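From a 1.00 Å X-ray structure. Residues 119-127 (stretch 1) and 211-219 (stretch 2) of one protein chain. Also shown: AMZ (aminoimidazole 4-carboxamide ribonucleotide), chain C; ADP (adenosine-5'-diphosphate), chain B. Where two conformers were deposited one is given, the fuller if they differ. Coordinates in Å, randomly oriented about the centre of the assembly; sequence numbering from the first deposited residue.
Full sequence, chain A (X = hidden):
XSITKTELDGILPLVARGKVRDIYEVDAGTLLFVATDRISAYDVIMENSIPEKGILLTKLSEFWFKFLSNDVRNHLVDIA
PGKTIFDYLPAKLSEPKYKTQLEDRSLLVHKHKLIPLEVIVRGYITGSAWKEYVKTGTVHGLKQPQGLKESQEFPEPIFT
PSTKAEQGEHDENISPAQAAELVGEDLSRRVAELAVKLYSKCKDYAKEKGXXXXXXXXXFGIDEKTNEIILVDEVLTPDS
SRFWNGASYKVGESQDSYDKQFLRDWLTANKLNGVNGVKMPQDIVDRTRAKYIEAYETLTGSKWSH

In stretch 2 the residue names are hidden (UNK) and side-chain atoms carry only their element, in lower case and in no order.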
ATOM      1  N   VAL A 119      -2.691   2.835   8.699  1.00  6.13           N
ATOM      2  CA  VAL A 119      -1.869   2.228   9.727  1.00  6.66           C
ATOM      3  C   VAL A 119      -0.453   2.256   9.242  1.00  6.19           C
ATOM      4  O   VAL A 119       0.056   1.303   8.696  1.00  6.33           O
ATOM      5  CB  VAL A 119      -2.378   0.847  10.045  1.00  7.14           C
ATOM      6  CG1 VAL A 119      -1.522   0.187  11.084  1.00  8.76           C
ATOM      7  CG2 VAL A 119      -3.822   0.917  10.507  1.00  8.71           C
ATOM      8  N   ILE A 120       0.161   3.405   9.406  1.00  6.19           N
ATOM      9  CA  ILE A 120       1.496   3.624   8.943  1.00  6.28           C
ATOM     10  C   ILE A 120       2.455   3.202  10.002  1.00  5.97           C
ATOM     11  O   ILE A 120       2.298   3.514  11.169  1.00  6.49           O
ATOM     12  CB  ILE A 120       1.697   5.065   8.584  1.00  6.53           C
ATOM     13  CG1 ILE A 120       0.792   5.439   7.437  1.00  7.79           C
ATOM     14  CG2 ILE A 120       3.130   5.376   8.275  1.00  7.11           C
ATOM     15  CD1 ILE A 120       0.583   6.909   7.315  1.00 10.09           C
ATOM     16  N   VAL A 121       3.476   2.478   9.591  1.00  5.81           N
ATOM     17  CA  VAL A 121       4.603   2.163  10.420  1.00  5.87           C
ATOM     18  C   VAL A 121       5.818   2.708   9.761  1.00  5.68           C
ATOM     19  O   VAL A 121       6.015   2.524   8.587  1.00  6.15           O
ATOM     20  CB  VAL A 121       4.757   0.670  10.647  1.00  6.65           C
ATOM     21  CG1 VAL A 121       5.948   0.419  11.540  1.00  7.17           C
ATOM     22  CG2 VAL A 121       3.523   0.104  11.246  1.00  7.91           C
ATOM     23  N   ARG A 122       6.626   3.380  10.554  1.00  6.19           N
ATOM     24  CA  ARG A 122       7.862   3.941  10.086  1.00  6.52           C
ATOM     25  C   ARG A 122       9.008   3.278  10.779  1.00  6.55           C
ATOM     26  O   ARG A 122       9.122   3.325  11.978  1.00  7.50           O
ATOM     27  CB  ARG A 122       7.922   5.407  10.339  1.00  6.80           C
ATOM     28  CG  ARG A 122       6.743   6.142   9.783  1.00  6.46           C
ATOM     29  CD  ARG A 122       6.845   7.601  10.100  1.00  6.82           C
ATOM     30  NE  ARG A 122       5.628   8.281   9.752  1.00  6.85           N
ATOM     31  CZ  ARG A 122       5.375   8.792   8.582  1.00  7.20           C
ATOM     32  NH1 ARG A 122       6.279   8.866   7.649  1.00  7.35           N
ATOM     33  NH2 ARG A 122       4.171   9.259   8.360  1.00  8.35           N
ATOM     34  N   GLY A 123       9.866   2.669  10.009  1.00  6.59           N
ATOM     35  CA  GLY A 123      11.110   2.182  10.543  1.00  7.17           C
ATOM     36  C   GLY A 123      12.212   3.181  10.478  1.00  7.41           C
ATOM     37  O   GLY A 123      13.182   3.094  11.227  1.00  8.00           O
ATOM     38  N   TYR A 124      12.082   4.128   9.577  1.00  7.37           N
ATOM     39  CA  TYR A 124      13.096   5.078   9.253  1.00  7.64           C
ATOM     40  C   TYR A 124      12.414   6.377   9.071  1.00  7.67           C
ATOM     41  O   TYR A 124      11.265   6.453   8.645  1.00  8.00           O
ATOM     42  CB  TYR A 124      13.784   4.701   7.966  1.00  7.92           C
ATOM     43  CG  TYR A 124      14.509   3.407   8.046  1.00  7.91           C
ATOM     44  CD1 TYR A 124      13.829   2.207   8.058  1.00  7.89           C
ATOM     45  CD2 TYR A 124      15.878   3.377   8.103  1.00  8.76           C
ATOM     46  CE1 TYR A 124      14.508   1.031   8.138  1.00  8.73           C
ATOM     47  CE2 TYR A 124      16.551   2.186   8.174  1.00  9.38           C
ATOM     48  CZ  TYR A 124      15.864   1.029   8.200  1.00  9.38           C
ATOM     49  OH  TYR A 124      16.499  -0.168   8.262  1.00 10.86           O
ATOM     50  N   ILE A 125      13.127   7.441   9.384  1.00  7.97           N
ATOM     51  CA  ILE A 125      12.515   8.732   9.374  1.00  7.98           C
ATOM     52  C   ILE A 125      12.660   9.380   8.038  1.00  7.56           C
ATOM     53  O   ILE A 125      13.745   9.669   7.581  1.00  8.26           O
ATOM     54  CB  ILE A 125      13.029   9.576  10.525  1.00  8.38           C
ATOM     55  CG1 ILE A 125      12.151  10.789  10.668  1.00  9.13           C
ATOM     56  CG2 ILE A 125      14.495   9.939  10.436  1.00  8.74           C
ATOM     57  CD1 ILE A 125      12.374  11.539  11.936  1.00 10.00           C
ATOM     58  N   THR A 126      11.538   9.630   7.393  1.00  7.60           N
ATOM     59  CA  THR A 126      11.513  10.232   6.109  1.00  7.48           C
ATOM     60  C   THR A 126      10.159  10.828   5.908  1.00  7.57           C
ATOM     61  O   THR A 126       9.301  10.771   6.753  1.00  7.78           O
ATOM     62  CB  THR A 126      11.857   9.194   5.025  1.00  7.49           C
ATOM     63  OG1 THR A 126      12.011   9.851   3.791  1.00  8.20           O
ATOM     64  CG2 THR A 126      10.808   8.142   4.874  1.00  7.86           C
ATOM     65  N   GLY A 127       9.957  11.456   4.788  1.00  8.50           N
ATOM     66  CA  GLY A 127       8.637  11.866   4.428  1.00  8.75           C
ATOM     67  C   GLY A 127       8.069  12.819   5.419  1.00  8.92           C
ATOM     68  O   GLY A 127       8.742  13.717   5.919  1.00  9.37           O
ATOM     69  N   UNK A 211      16.569  -4.682   0.690  1.00  7.50           N
ATOM     70  CA  UNK A 211      15.692  -3.536   0.668  1.00  7.39           C
ATOM     71  C   UNK A 211      15.412  -3.126   2.076  1.00  7.04           C
ATOM     72  O   UNK A 211      15.081  -3.924   2.917  1.00  7.70           O
ATOM     73  c   UNK A 211      13.355  -2.739   0.209  0.56  7.86           C
ATOM     74  c   UNK A 211      14.426  -3.728  -0.191  0.56  8.29           C
ATOM     75  c   UNK A 211      13.656  -3.735  -2.632  0.56  9.82           C
ATOM     76  c   UNK A 211      14.792  -3.513  -1.672  0.56  9.57           C
ATOM     77  N   UNK A 212      15.531  -1.841   2.279  1.00  6.69           N
ATOM     78  CA  UNK A 212      15.065  -1.214   3.486  1.00  6.72           C
ATOM     79  C   UNK A 212      13.655  -0.779   3.253  1.00  6.74           C
ATOM     80  O   UNK A 212      13.384   0.010   2.371  1.00  7.20           O
ATOM     81  c   UNK A 212      17.312  -0.511   4.271  1.00  8.24           C
ATOM     82  c   UNK A 212      15.275   0.774   4.928  1.00  8.11           C
ATOM     83  c   UNK A 212      18.312   0.575   4.435  1.00 10.08           C
ATOM     84  c   UNK A 212      15.938  -0.027   3.836  1.00  7.21           C
ATOM     85  N   UNK A 213      12.741  -1.290   4.042  1.00  6.57           N
ATOM     86  CA  UNK A 213      11.392  -0.790   4.022  1.00  6.29           C
ATOM     87  C   UNK A 213      11.396   0.389   4.943  1.00  6.20           C
ATOM     88  O   UNK A 213      11.439   0.244   6.150  1.00  6.78           O
ATOM     89  c   UNK A 213      10.533  -3.123   3.747  1.00  7.12           C
ATOM     90  c   UNK A 213       9.012  -1.239   4.320  1.00  6.52           C
ATOM     91  c   UNK A 213       9.627  -4.184   4.211  1.00  8.38           C
ATOM     92  c   UNK A 213      10.392  -1.817   4.492  1.00  6.62           C
ATOM     93  N   UNK A 214      11.411   1.575   4.401  1.00  5.64           N
ATOM     94  CA  UNK A 214      11.517   2.725   5.235  1.00  6.14           C
ATOM     95  C   UNK A 214      10.280   2.912   6.067  1.00  5.93           C
ATOM     96  O   UNK A 214      10.349   3.204   7.246  1.00  6.33           O
ATOM     97  c   UNK A 214      11.742   3.928   4.413  1.00  7.14           C
ATOM     98  N   UNK A 215       9.145   2.750   5.426  1.00  5.69           N
ATOM     99  CA  UNK A 215       7.878   2.933   6.046  1.00  5.69           C
ATOM    100  C   UNK A 215       6.847   2.263   5.172  1.00  5.74           C
ATOM    101  O   UNK A 215       7.113   1.855   4.056  1.00  5.91           O
ATOM    102  c   UNK A 215       7.674   5.265   5.092  1.00  6.14           C
ATOM    103  o   UNK A 215       7.378   4.787   3.992  1.00  7.05           O
ATOM    104  c   UNK A 215       7.609   4.409   6.299  1.00  5.86           C
ATOM    105  o   UNK A 215       7.961   6.450   5.289  1.00  7.42           O
ATOM    106  N   UNK A 216       5.659   2.141   5.710  1.00  5.56           N
ATOM    107  CA  UNK A 216       4.606   1.523   4.973  1.00  5.93           C
ATOM    108  C   UNK A 216       3.298   1.885   5.605  1.00  5.52           C
ATOM    109  O   UNK A 216       3.235   2.194   6.767  1.00  6.31           O
ATOM    110  c   UNK A 216       4.771   0.002   4.970  1.00  5.95           C
ATOM    111  c   UNK A 216       4.415  -0.640   6.256  1.00  6.61           C
ATOM    112  o   UNK A 216       3.968  -0.559   3.954  1.00  6.11           O
ATOM    113  N   UNK A 217       2.264   1.800   4.803  1.00  5.58           N
ATOM    114  CA  UNK A 217       0.912   1.979   5.227  1.00  5.56           C
ATOM    115  C   UNK A 217       0.183   0.706   5.077  1.00  5.66           C
ATOM    116  O   UNK A 217       0.050   0.189   3.984  1.00  5.96           O
ATOM    117  c   UNK A 217      -2.203   2.494   4.103  1.00  6.83           C
ATOM    118  c   UNK A 217      -1.170   3.350   4.768  1.00  6.65           C
ATOM    119  c   UNK A 217       0.265   3.067   4.403  1.00  5.89           C
ATOM    120  c   UNK A 217      -2.332   2.790   2.650  1.00  7.95           C
ATOM    121  n   UNK A 217      -3.258   1.865   1.952  1.00  7.76           N
ATOM    122  N   UNK A 218      -0.288   0.182   6.178  1.00  5.81           N
ATOM    123  CA  UNK A 218      -1.188  -0.941   6.187  1.00  6.04           C
ATOM    124  C   UNK A 218      -2.589  -0.408   6.336  1.00  6.03           C
ATOM    125  O   UNK A 218      -2.805   0.655   6.844  1.00  6.51           O
ATOM    126  c   UNK A 218       2.869  -3.708   7.600  1.00  7.47           C
ATOM    127  c   UNK A 218      -0.910  -1.839   7.367  1.00  6.64           C
ATOM    128  c   UNK A 218       2.454  -2.901   8.588  1.00  8.18           C
ATOM    129  c   UNK A 218       0.433  -2.463   7.404  1.00  6.14           C
ATOM    130  c   UNK A 218       2.069  -3.906   6.495  1.00  7.22           C
ATOM    131  c   UNK A 218       0.873  -3.272   6.392  1.00  6.70           C
ATOM    132  c   UNK A 218       1.240  -2.277   8.488  1.00  7.51           C
ATOM    133  N   UNK A 219      -3.529  -1.237   5.961  1.00  6.07           N
ATOM    134  CA  UNK A 219      -4.891  -1.073   6.327  1.00  6.24           C
ATOM    135  C   UNK A 219      -5.349  -2.303   7.007  1.00  5.90           C
ATOM    136  O   UNK A 219      -5.032  -3.406   6.612  1.00  6.04           O
ATOM    137  c   UNK A 219      -6.367   0.973   3.454  1.00  7.84           C
ATOM    138  c   UNK A 219      -5.774  -0.783   5.141  1.00  7.02           C
ATOM    139  o   UNK A 219      -5.938   1.799   2.626  1.00  8.02           O
ATOM    140  o   UNK A 219      -7.528   0.536   3.483  1.00  8.25           O
ATOM    141  c   UNK A 219      -5.401   0.498   4.479  1.00  8.43           C
TER
HETATM  142  O5  AMZ C1308      -2.247   5.464   0.451  1.00  9.49           O
HETATM  143  C6  AMZ C1308      -2.160   6.172   1.432  1.00  9.38           C
HETATM  144  N2  AMZ C1308      -3.167   6.892   1.911  1.00 12.14           N
HETATM  145  C3A AMZ C1308      -0.917   6.253   2.175  1.00  8.32           C
HETATM  146  C7A AMZ C1308       0.249   5.633   1.846  1.00  7.39           C
HETATM  147  N3  AMZ C1308       0.569   4.761   0.871  1.00  8.01           N
HETATM  148  N1  AMZ C1308      -0.736   6.991   3.284  1.00  9.38           N
HETATM  149  C5  AMZ C1308       0.515   6.822   3.647  1.00  8.47           C
HETATM  150  N   AMZ C1308       1.137   6.006   2.766  1.00  7.34           N
HETATM  151  C1  AMZ C1308       2.495   5.536   2.874  1.00  6.92           C
HETATM  152  C2  AMZ C1308       3.485   6.319   2.064  1.00  7.55           C
HETATM  153  C3  AMZ C1308       4.759   6.113   2.831  1.00  6.82           C
HETATM  154  O2  AMZ C1308       5.249   4.844   2.462  1.00  7.62           O
HETATM  155  O1  AMZ C1308       3.515   5.832   0.738  1.00  8.53           O
HETATM  156  O   AMZ C1308       2.875   5.745   4.205  1.00  7.66           O
HETATM  157  C   AMZ C1308       4.252   6.085   4.264  1.00  7.29           C
HETATM  158  C4  AMZ C1308       4.431   7.371   5.002  1.00  7.21           C
HETATM  159  O3  AMZ C1308       4.025   8.436   4.157  1.00  7.76           O
HETATM  160  P   AMZ C1308       4.288   9.931   4.648  1.00  7.96           P
HETATM  161  OP1 AMZ C1308       3.347  10.205   5.774  1.00  8.43           O
HETATM  162  O4  AMZ C1308       3.974  10.762   3.426  1.00 10.32           O
HETATM  163  OP2 AMZ C1308       5.708  10.066   5.094  1.00  7.87           O
HETATM  164  PB  ADP B1307      -7.700   4.768  -2.081  1.00  7.97           P
HETATM  165  O1B ADP B1307      -6.363   4.409  -1.628  1.00  9.67           O
HETATM  166  O2B ADP B1307      -8.562   5.231  -0.983  1.00 11.30           O
HETATM  167  O3B ADP B1307      -7.823   5.712  -3.175  1.00 10.42           O
HETATM  168  PA  ADP B1307      -7.781   2.249  -3.419  1.00  6.51           P
HETATM  169  O1A ADP B1307      -6.551   1.760  -2.793  1.00  7.41           O
HETATM  170  O2A ADP B1307      -7.767   2.616  -4.825  1.00  6.59           O
HETATM  171  O3A ADP B1307      -8.392   3.428  -2.578  1.00  7.60           O
HETATM  172  O5' ADP B1307      -8.936   1.198  -3.257  1.00  6.84           O
HETATM  173  C5' ADP B1307      -9.097   0.325  -2.161  1.00  6.92           C
HETATM  174  C4' ADP B1307     -10.264   0.777  -1.335  1.00  6.78           C
HETATM  175  O4' ADP B1307     -10.830  -0.404  -0.771  1.00  6.98           O
HETATM  176  C3' ADP B1307      -9.887   1.637  -0.169  1.00  7.16           C
HETATM  177  O3' ADP B1307     -10.979   2.436   0.214  1.00  8.35           O
HETATM  178  C2' ADP B1307      -9.660   0.622   0.918  1.00  6.88           C
HETATM  179  O2' ADP B1307      -9.722   1.152   2.204  1.00  7.34           O
HETATM  180  C1' ADP B1307     -10.769  -0.319   0.638  1.00  6.68           C
HETATM  181  N9  ADP B1307     -10.613  -1.656   1.129  1.00  6.31           N
HETATM  182  C8  ADP B1307      -9.485  -2.369   1.163  1.00  6.39           C
HETATM  183  N7  ADP B1307      -9.674  -3.596   1.570  1.00  6.45           N
HETATM  184  C5  ADP B1307     -10.991  -3.673   1.817  1.00  6.68           C
HETATM  185  C6  ADP B1307     -11.858  -4.705   2.247  1.00  7.19           C
HETATM  186  N6  ADP B1307     -11.405  -5.916   2.498  1.00  7.23           N
HETATM  187  N1  ADP B1307     -13.137  -4.425   2.466  1.00  7.93           N
HETATM  188  C2  ADP B1307     -13.595  -3.212   2.171  1.00  8.26           C
HETATM  189  N3  ADP B1307     -12.901  -2.193   1.687  1.00  7.80           N
HETATM  190  C4  ADP B1307     -11.601  -2.438   1.526  1.00  6.87           C
HETATM  191  O   HOH W   1       8.883   7.505   7.602  1.00  7.76           O

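Position 211 has four side-chain carbons, forked at the first, with one arm two carbons long. This is isoleucine. Ile211 does not touch stretch 1.

Position 212 has the same four-carbon fork. The short-arm carbon lies over the face of the Tyr124 ring. The residue is isoleucine. Ile212 CG2 is 3.5 Å from the centroid of the Tyr124 ring, a CH-pi contact.

Position 213 again has four carbons forked at the first, one arm two carbons long. The end of the side chain leads away from stretch 1. This is isoleucine. Ile213 meets Tyr124 through its backbone, with Ile213 O 3.6 Å from Tyr124 CD1.

Position 214 has a single carbon, beside Tyr124 CB and Thr126 CG2. This is alanine. Ala214 CB is 4.2 Å from Tyr124 CB and 4.3 Å from Thr126 CG2. Ala214 O accepts from Gly123 N at 2.9 Å and, weakly, from Tyr124 N at 3.0 Å. One carbonyl thus serves two amides where the chain turns its corner.

Position 215 has two carbons, the second carrying two oxygens. One oxygen lies near the Arg122 guanidinium and the other near the AMZ ribose. The residue is aspartate. Asp215 OD1 and Arg122 NH1 form a long salt bridge of 3.8 Å. Water 1 joins them, its O 2.9 Å from Arg122 NH1 and 2.7 Å from Asp215 OD1. Asp215 OD2 accepts from AMZ O2 at 2.6 Å.

Position 216 has one carbon bearing an oxygen and a carbon, on the same face as Val121. The fork has the shape of valine, but one arm is oxygen, so it is threonine. Thr216 pairs with Val121: Val121 N to Thr216 O is 2.8 Å, and Thr216 N to Val121 O is 2.9 Å.

Position 217 has four carbons in a row ending in nitrogen. The first carbon packs near Ile120 CG1. This is lysine. Lys217 CB is 3.9 Å from Ile120 CG1. The side chain's end leads away.

Position 218 has one carbon, then a six-carbon ring without oxygen, near Val121 CG2. This is phenylalanine. Phe218 CE2 is 4.2 Å from Val121 CG2. Phe218 N donates to Val119 O at 2.8 Å.

Position 219 has three carbons, the third carrying two oxygens, and no contact with stretch 1. This is glutamate. The CA-to-CB bond of Glu219 points away from stretch 1. Lys217 NZ is 2.8 Å from Glu219 OE1, a salt bridge within the strand. Glu219 OE2 accepts from ADP O2' at 2.6 Å.

The contact is an antiparallel strand pair held by backbone hydrogen bonds. Val119, Val121, Thr216 and Phe218 share one face. Ile120, Arg122, Asp215 and Lys217 share the other, where AMZ binds. There Arg122 grips the phosphate and Asp215 the ribose.

Stretch 2 211-219: IIIADTKFE
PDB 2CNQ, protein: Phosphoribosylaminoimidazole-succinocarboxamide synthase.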